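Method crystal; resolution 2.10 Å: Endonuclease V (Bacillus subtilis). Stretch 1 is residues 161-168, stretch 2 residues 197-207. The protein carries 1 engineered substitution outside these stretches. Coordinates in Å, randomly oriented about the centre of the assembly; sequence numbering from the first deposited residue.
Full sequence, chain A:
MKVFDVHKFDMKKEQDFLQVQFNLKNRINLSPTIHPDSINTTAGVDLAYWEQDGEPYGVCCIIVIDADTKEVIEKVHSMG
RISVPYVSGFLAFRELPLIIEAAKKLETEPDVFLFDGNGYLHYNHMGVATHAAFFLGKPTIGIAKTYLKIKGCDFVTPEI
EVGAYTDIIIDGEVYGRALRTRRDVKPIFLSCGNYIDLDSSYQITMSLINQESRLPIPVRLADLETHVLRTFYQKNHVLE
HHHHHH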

ATOM      1  N   GLU A 161     -22.368   0.753  -9.568  1.00 25.57           N
ATOM      2  CA  GLU A 161     -22.674   1.434  -8.315  1.00 27.45           C
ATOM      3  C   GLU A 161     -21.492   1.582  -7.358  1.00 27.27           C
ATOM      4  O   GLU A 161     -20.596   0.740  -7.316  1.00 25.56           O
ATOM      5  CB  GLU A 161     -23.825   0.707  -7.611  1.00 30.24           C
ATOM      6  CG  GLU A 161     -24.228   1.292  -6.262  1.00 45.09           C
ATOM      7  CD  GLU A 161     -25.536   0.714  -5.739  1.00 58.79           C
ATOM      8  OE1 GLU A 161     -25.655  -0.531  -5.671  1.00 54.52           O
ATOM      9  OE2 GLU A 161     -26.443   1.505  -5.389  1.00 58.31           O
ATOM     10  N   VAL A 162     -21.504   2.666  -6.588  1.00 25.80           N
ATOM     11  CA  VAL A 162     -20.454   2.939  -5.617  1.00 23.66           C
ATOM     12  C   VAL A 162     -20.496   1.906  -4.502  1.00 26.21           C
ATOM     13  O   VAL A 162     -21.558   1.612  -3.957  1.00 23.80           O
ATOM     14  CB  VAL A 162     -20.619   4.339  -4.999  1.00 25.67           C
ATOM     15  CG1 VAL A 162     -19.695   4.497  -3.793  1.00 29.36           C
ATOM     16  CG2 VAL A 162     -20.307   5.395  -6.039  1.00 33.50           C
ATOM     17  N   GLY A 163     -19.331   1.363  -4.164  1.00 27.79           N
ATOM     18  CA  GLY A 163     -19.262   0.366  -3.114  1.00 14.77           C
ATOM     19  C   GLY A 163     -19.424  -1.053  -3.623  1.00 18.53           C
ATOM     20  O   GLY A 163     -19.240  -2.013  -2.871  1.00 18.90           O
ATOM     21  N   ALA A 164     -19.767  -1.199  -4.900  1.00 17.08           N
ATOM     22  CA  ALA A 164     -19.946  -2.526  -5.485  1.00 19.50           C
ATOM     23  C   ALA A 164     -18.602  -3.236  -5.587  1.00 13.81           C
ATOM     24  O   ALA A 164     -17.577  -2.597  -5.795  1.00 11.26           O
ATOM     25  CB  ALA A 164     -20.579  -2.408  -6.871  1.00 23.95           C
ATOM     26  N   TYR A 165     -18.606  -4.557  -5.459  1.00 13.60           N
ATOM     27  CA  TYR A 165     -17.356  -5.295  -5.533  1.00 15.50           C
ATOM     28  C   TYR A 165     -17.556  -6.739  -5.952  1.00 16.86           C
ATOM     29  O   TYR A 165     -18.674  -7.244  -5.977  1.00 16.70           O
ATOM     30  CB  TYR A 165     -16.661  -5.254  -4.167  1.00 12.37           C
ATOM     31  CG  TYR A 165     -17.378  -6.049  -3.098  1.00 13.26           C
ATOM     32  CD1 TYR A 165     -17.138  -7.408  -2.948  1.00  9.90           C
ATOM     33  CD2 TYR A 165     -18.308  -5.449  -2.250  1.00 17.37           C
ATOM     34  CE1 TYR A 165     -17.796  -8.155  -1.987  1.00 20.69           C
ATOM     35  CE2 TYR A 165     -18.981  -6.192  -1.275  1.00 16.67           C
ATOM     36  CZ  TYR A 165     -18.714  -7.546  -1.152  1.00 22.13           C
ATOM     37  OH  TYR A 165     -19.347  -8.310  -0.199  1.00 24.63           O
ATOM     38  N   THR A 166     -16.453  -7.394  -6.296  1.00 13.51           N
ATOM     39  CA  THR A 166     -16.473  -8.796  -6.670  1.00 13.49           C
ATOM     40  C   THR A 166     -15.213  -9.376  -6.056  1.00 14.08           C
ATOM     41  O   THR A 166     -14.187  -8.701  -5.996  1.00 11.40           O
ATOM     42  CB  THR A 166     -16.422  -9.002  -8.205  1.00 20.52           C
ATOM     43  OG1 THR A 166     -15.194  -8.469  -8.718  1.00 16.19           O
ATOM     44  CG2 THR A 166     -17.603  -8.311  -8.879  1.00 20.52           C
ATOM     45  N   ASP A 167     -15.292 -10.613  -5.585  1.00 13.27           N
ATOM     46  CA  ASP A 167     -14.132 -11.251  -4.982  1.00 14.65           C
ATOM     47  C   ASP A 167     -13.245 -11.833  -6.066  1.00 16.52           C
ATOM     48  O   ASP A 167     -13.732 -12.453  -7.010  1.00 13.87           O
ATOM     49  CB  ASP A 167     -14.545 -12.388  -4.038  1.00 10.60           C
ATOM     50  CG  ASP A 167     -15.200 -11.893  -2.771  1.00 14.10           C
ATOM     51  OD1 ASP A 167     -14.885 -10.768  -2.336  1.00 15.91           O
ATOM     52  OD2 ASP A 167     -16.017 -12.639  -2.193  1.00 16.88           O
ATOM     53  N   ILE A 168     -11.944 -11.618  -5.929  1.00 10.99           N
ATOM     54  CA  ILE A 168     -10.987 -12.156  -6.878  1.00  6.47           C
ATOM     55  C   ILE A 168     -10.547 -13.462  -6.239  1.00  6.15           C
ATOM     56  O   ILE A 168      -9.842 -13.457  -5.234  1.00  9.28           O
ATOM     57  CB  ILE A 168      -9.790 -11.221  -7.025  1.00  8.40           C
ATOM     58  CG1 ILE A 168     -10.277  -9.856  -7.507  1.00  2.17           C
ATOM     59  CG2 ILE A 168      -8.770 -11.820  -7.993  1.00 10.08           C
ATOM     60  CD1 ILE A 168      -9.249  -8.751  -7.361  1.00  1.63           C
ATOM     61  N   ASP A 197      -8.933  -8.134   8.459  1.00 15.96           N
ATOM     62  CA  ASP A 197      -9.712  -8.965   7.546  1.00 15.58           C
ATOM     63  C   ASP A 197     -10.207  -8.175   6.335  1.00 17.22           C
ATOM     64  O   ASP A 197     -10.137  -6.942   6.304  1.00 12.25           O
ATOM     65  CB  ASP A 197     -10.895  -9.632   8.267  1.00 13.92           C
ATOM     66  CG  ASP A 197     -11.865  -8.639   8.876  1.00  9.99           C
ATOM     67  OD1 ASP A 197     -11.994  -7.511   8.376  1.00 18.36           O
ATOM     68  OD2 ASP A 197     -12.527  -9.004   9.868  1.00 28.00           O
ATOM     69  N   LEU A 198     -10.693  -8.892   5.327  1.00 12.24           N
ATOM     70  CA  LEU A 198     -11.169  -8.256   4.107  1.00 14.36           C
ATOM     71  C   LEU A 198     -12.351  -7.327   4.352  1.00 12.76           C
ATOM     72  O   LEU A 198     -12.442  -6.253   3.763  1.00 12.07           O
ATOM     73  CB  LEU A 198     -11.554  -9.315   3.072  1.00 12.42           C
ATOM     74  CG  LEU A 198     -11.903  -8.746   1.692  1.00 22.42           C
ATOM     75  CD1 LEU A 198     -10.805  -7.780   1.250  1.00 15.96           C
ATOM     76  CD2 LEU A 198     -12.057  -9.885   0.677  1.00 16.08           C
ATOM     77  N   ASP A 199     -13.256  -7.748   5.226  1.00 13.85           N
ATOM     78  CA  ASP A 199     -14.428  -6.954   5.540  1.00 14.45           C
ATOM     79  C   ASP A 199     -14.042  -5.582   6.068  1.00 16.69           C
ATOM     80  O   ASP A 199     -14.581  -4.567   5.636  1.00 16.06           O
ATOM     81  CB  ASP A 199     -15.279  -7.662   6.584  1.00 19.48           C
ATOM     82  CG  ASP A 199     -16.719  -7.259   6.509  1.00 36.97           C
ATOM     83  OD1 ASP A 199     -17.384  -7.662   5.531  1.00 58.75           O
ATOM     84  OD2 ASP A 199     -17.193  -6.541   7.413  1.00 46.81           O
ATOM     85  N   SER A 200     -13.106  -5.558   7.012  1.00 13.81           N
ATOM     86  CA  SER A 200     -12.670  -4.301   7.597  1.00  9.21           C
ATOM     87  C   SER A 200     -11.901  -3.482   6.571  1.00  7.66           C
ATOM     88  O   SER A 200     -12.040  -2.267   6.520  1.00 10.58           O
ATOM     89  CB  SER A 200     -11.795  -4.559   8.826  1.00  6.65           C
ATOM     90  OG  SER A 200     -12.490  -5.344   9.792  1.00 11.98           O
ATOM     91  N   SER A 201     -11.084  -4.143   5.755  1.00 11.63           N
ATOM     92  CA  SER A 201     -10.322  -3.436   4.737  1.00 11.60           C
ATOM     93  C   SER A 201     -11.296  -2.723   3.819  1.00 10.95           C
ATOM     94  O   SER A 201     -11.076  -1.581   3.420  1.00 11.25           O
ATOM     95  CB  SER A 201      -9.473  -4.413   3.926  1.00 11.22           C
ATOM     96  OG  SER A 201      -8.440  -4.958   4.719  1.00 17.25           O
ATOM     97  N   TYR A 202     -12.374  -3.421   3.487  1.00 12.88           N
ATOM     98  CA  TYR A 202     -13.413  -2.886   2.622  1.00 13.26           C
ATOM     99  C   TYR A 202     -14.166  -1.726   3.268  1.00  6.40           C
ATOM    100  O   TYR A 202     -14.389  -0.697   2.633  1.00 12.64           O
ATOM    101  CB  TYR A 202     -14.399  -3.997   2.243  1.00 10.30           C
ATOM    102  CG  TYR A 202     -15.659  -3.495   1.574  1.00 13.98           C
ATOM    103  CD1 TYR A 202     -16.821  -3.276   2.315  1.00 22.80           C
ATOM    104  CD2 TYR A 202     -15.688  -3.225   0.208  1.00 12.20           C
ATOM    105  CE1 TYR A 202     -17.983  -2.803   1.716  1.00 19.35           C
ATOM    106  CE2 TYR A 202     -16.849  -2.749  -0.406  1.00 21.61           C
ATOM    107  CZ  TYR A 202     -17.991  -2.541   0.353  1.00 20.77           C
ATOM    108  OH  TYR A 202     -19.148  -2.090  -0.249  1.00 16.32           O
ATOM    109  N   GLN A 203     -14.554  -1.894   4.527  1.00 10.70           N
ATOM    110  CA  GLN A 203     -15.295  -0.854   5.242  1.00  8.80           C
ATOM    111  C   GLN A 203     -14.479   0.409   5.456  1.00 13.36           C
ATOM    112  O   GLN A 203     -14.993   1.521   5.312  1.00 12.29           O
ATOM    113  CB  GLN A 203     -15.772  -1.371   6.599  1.00  9.67           C
ATOM    114  CG  GLN A 203     -16.844  -2.448   6.543  1.00 16.66           C
ATOM    115  CD  GLN A 203     -18.061  -2.033   5.735  1.00 19.42           C
ATOM    116  OE1 GLN A 203     -18.511  -0.889   5.804  1.00 20.34           O
ATOM    117  NE2 GLN A 203     -18.612  -2.974   4.974  1.00 21.86           N
ATOM    118  N   ILE A 204     -13.213   0.243   5.824  1.00  9.39           N
ATOM    119  CA  ILE A 204     -12.346   1.392   6.040  1.00  8.26           C
ATOM    120  C   ILE A 204     -12.114   2.120   4.717  1.00 12.13           C
ATOM    121  O   ILE A 204     -12.145   3.350   4.666  1.00 12.19           O
ATOM    122  CB  ILE A 204     -10.982   0.968   6.636  1.00 12.35           C
ATOM    123  CG1 ILE A 204     -11.179   0.421   8.055  1.00 13.12           C
ATOM    124  CG2 ILE A 204     -10.027   2.158   6.654  1.00 12.45           C
ATOM    125  CD1 ILE A 204      -9.895  -0.055   8.722  1.00 13.13           C
ATOM    126  N   THR A 205     -11.895   1.364   3.642  1.00  9.93           N
ATOM    127  CA  THR A 205     -11.661   1.976   2.334  1.00 11.71           C
ATOM    128  C   THR A 205     -12.857   2.808   1.882  1.00  9.21           C
ATOM    129  O   THR A 205     -12.699   3.956   1.461  1.00  6.61           O
ATOM    130  CB  THR A 205     -11.345   0.910   1.253  1.00 10.69           C
ATOM    131  OG1 THR A 205     -10.107   0.261   1.570  1.00  9.47           O
ATOM    132  CG2 THR A 205     -11.223   1.560  -0.127  1.00  9.46           C
HETATM  133  N   MSE A 206     -14.053   2.235   1.977  1.00  9.10           N
HETATM  134  CA  MSE A 206     -15.265   2.945   1.570  1.00 14.38           C
HETATM  135  C   MSE A 206     -15.563   4.173   2.424  1.00 14.94           C
HETATM  136  O   MSE A 206     -16.146   5.140   1.936  1.00 14.28           O
HETATM  137  CB  MSE A 206     -16.478   2.007   1.594  1.00 13.88           C
HETATM  138  CG  MSE A 206     -16.456   0.928   0.517  1.00 15.60           C
HETATM  139 SE   MSE A 206     -16.100   1.632  -1.245  1.00 29.51          SE
HETATM  140  CE  MSE A 206     -17.595   2.860  -1.411  1.00 17.58           C
ATOM    141  N   SER A 207     -15.173   4.139   3.695  1.00 13.94           N
ATOM    142  CA  SER A 207     -15.411   5.275   4.583  1.00 15.83           C
ATOM    143  C   SER A 207     -14.498   6.441   4.233  1.00 16.41           C
ATOM    144  O   SER A 207     -14.691   7.560   4.710  1.00 17.63           O
ATOM    145  CB  SER A 207     -15.169   4.887   6.043  1.00 25.27           C
ATOM    146  OG  SER A 207     -16.177   4.015   6.517  1.00 35.33           O
TER

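The most striking feature of this contact is that its one hydrogen bond between the stretches ends on the backbone of a glycine: Tyr202 OH donates to Gly163 O across 2.6 Å, a short bond that joins the tip of a helix side chain to a tight turn. The carbonyl oxygen lies at the edge of the Tyr202 ring, near its plane, where a phenol hydroxyl can readily direct its proton. Tyrosine suits the position because its long, rigid ring carries a polar group from the helix out to the turn while leaving a flat apolar surface along the way.

Gly163 is the third residue of a type II turn running from Glu161 to Ala164, closed by the backbone bond from Ala164 N to Glu161 O at 3.2 Å. Its phi/psi of 90/-8 would press a beta carbon against the carbonyl oxygen of Val162, which by itself calls for glycine. An ideal CB on Gly163 would be in snug contact with the helix, 3.5 Å from Tyr202 OH and 3.6 Å from Met206 CE, but these distances would not by themselves exclude it. Gly163 CA approaches Met206 CE to 3.4 Å.

Met206, present as selenomethionine, lies one helical turn after Tyr202, so both side chains leave the helix toward the turn. With all three chi angles in m, its flexible chain folds to bring the terminal methyl against the turn. The same methyl meets Val162, whose CG1 is 3.6 Å from Met206 CE; the branched valine offers a compact apolar surface there.

In the strand, Tyr165 points toward the helix and packs on Tyr202, its CD2 lying 3.6 Å from Tyr202 CE2; its ring gives a broad apolar surface to lay against Tyr202. The ring planes meet at 59° with centroids 5.0 Å apart, an oblique arrangement. Tyr165 CE2 lies over one face of the Tyr202 ring, so that ring uses a face for apolar packing while its hydroxyl serves the turn.

Farther along, the contact thins. Asp167 OD1 comes no nearer than 4.2 Å to Leu198 CD2, a loose approach between unlike groups; this oxygen is hydrogen-bonded elsewhere in the structure. Leu198 opens the helix with an apolar side chain that points toward the strand, and Asp197 caps it: Asp197 OD1 accepts from Ser200 N at 2.6 Å, satisfying an amide that has no preceding helical turn to supply a carbonyl.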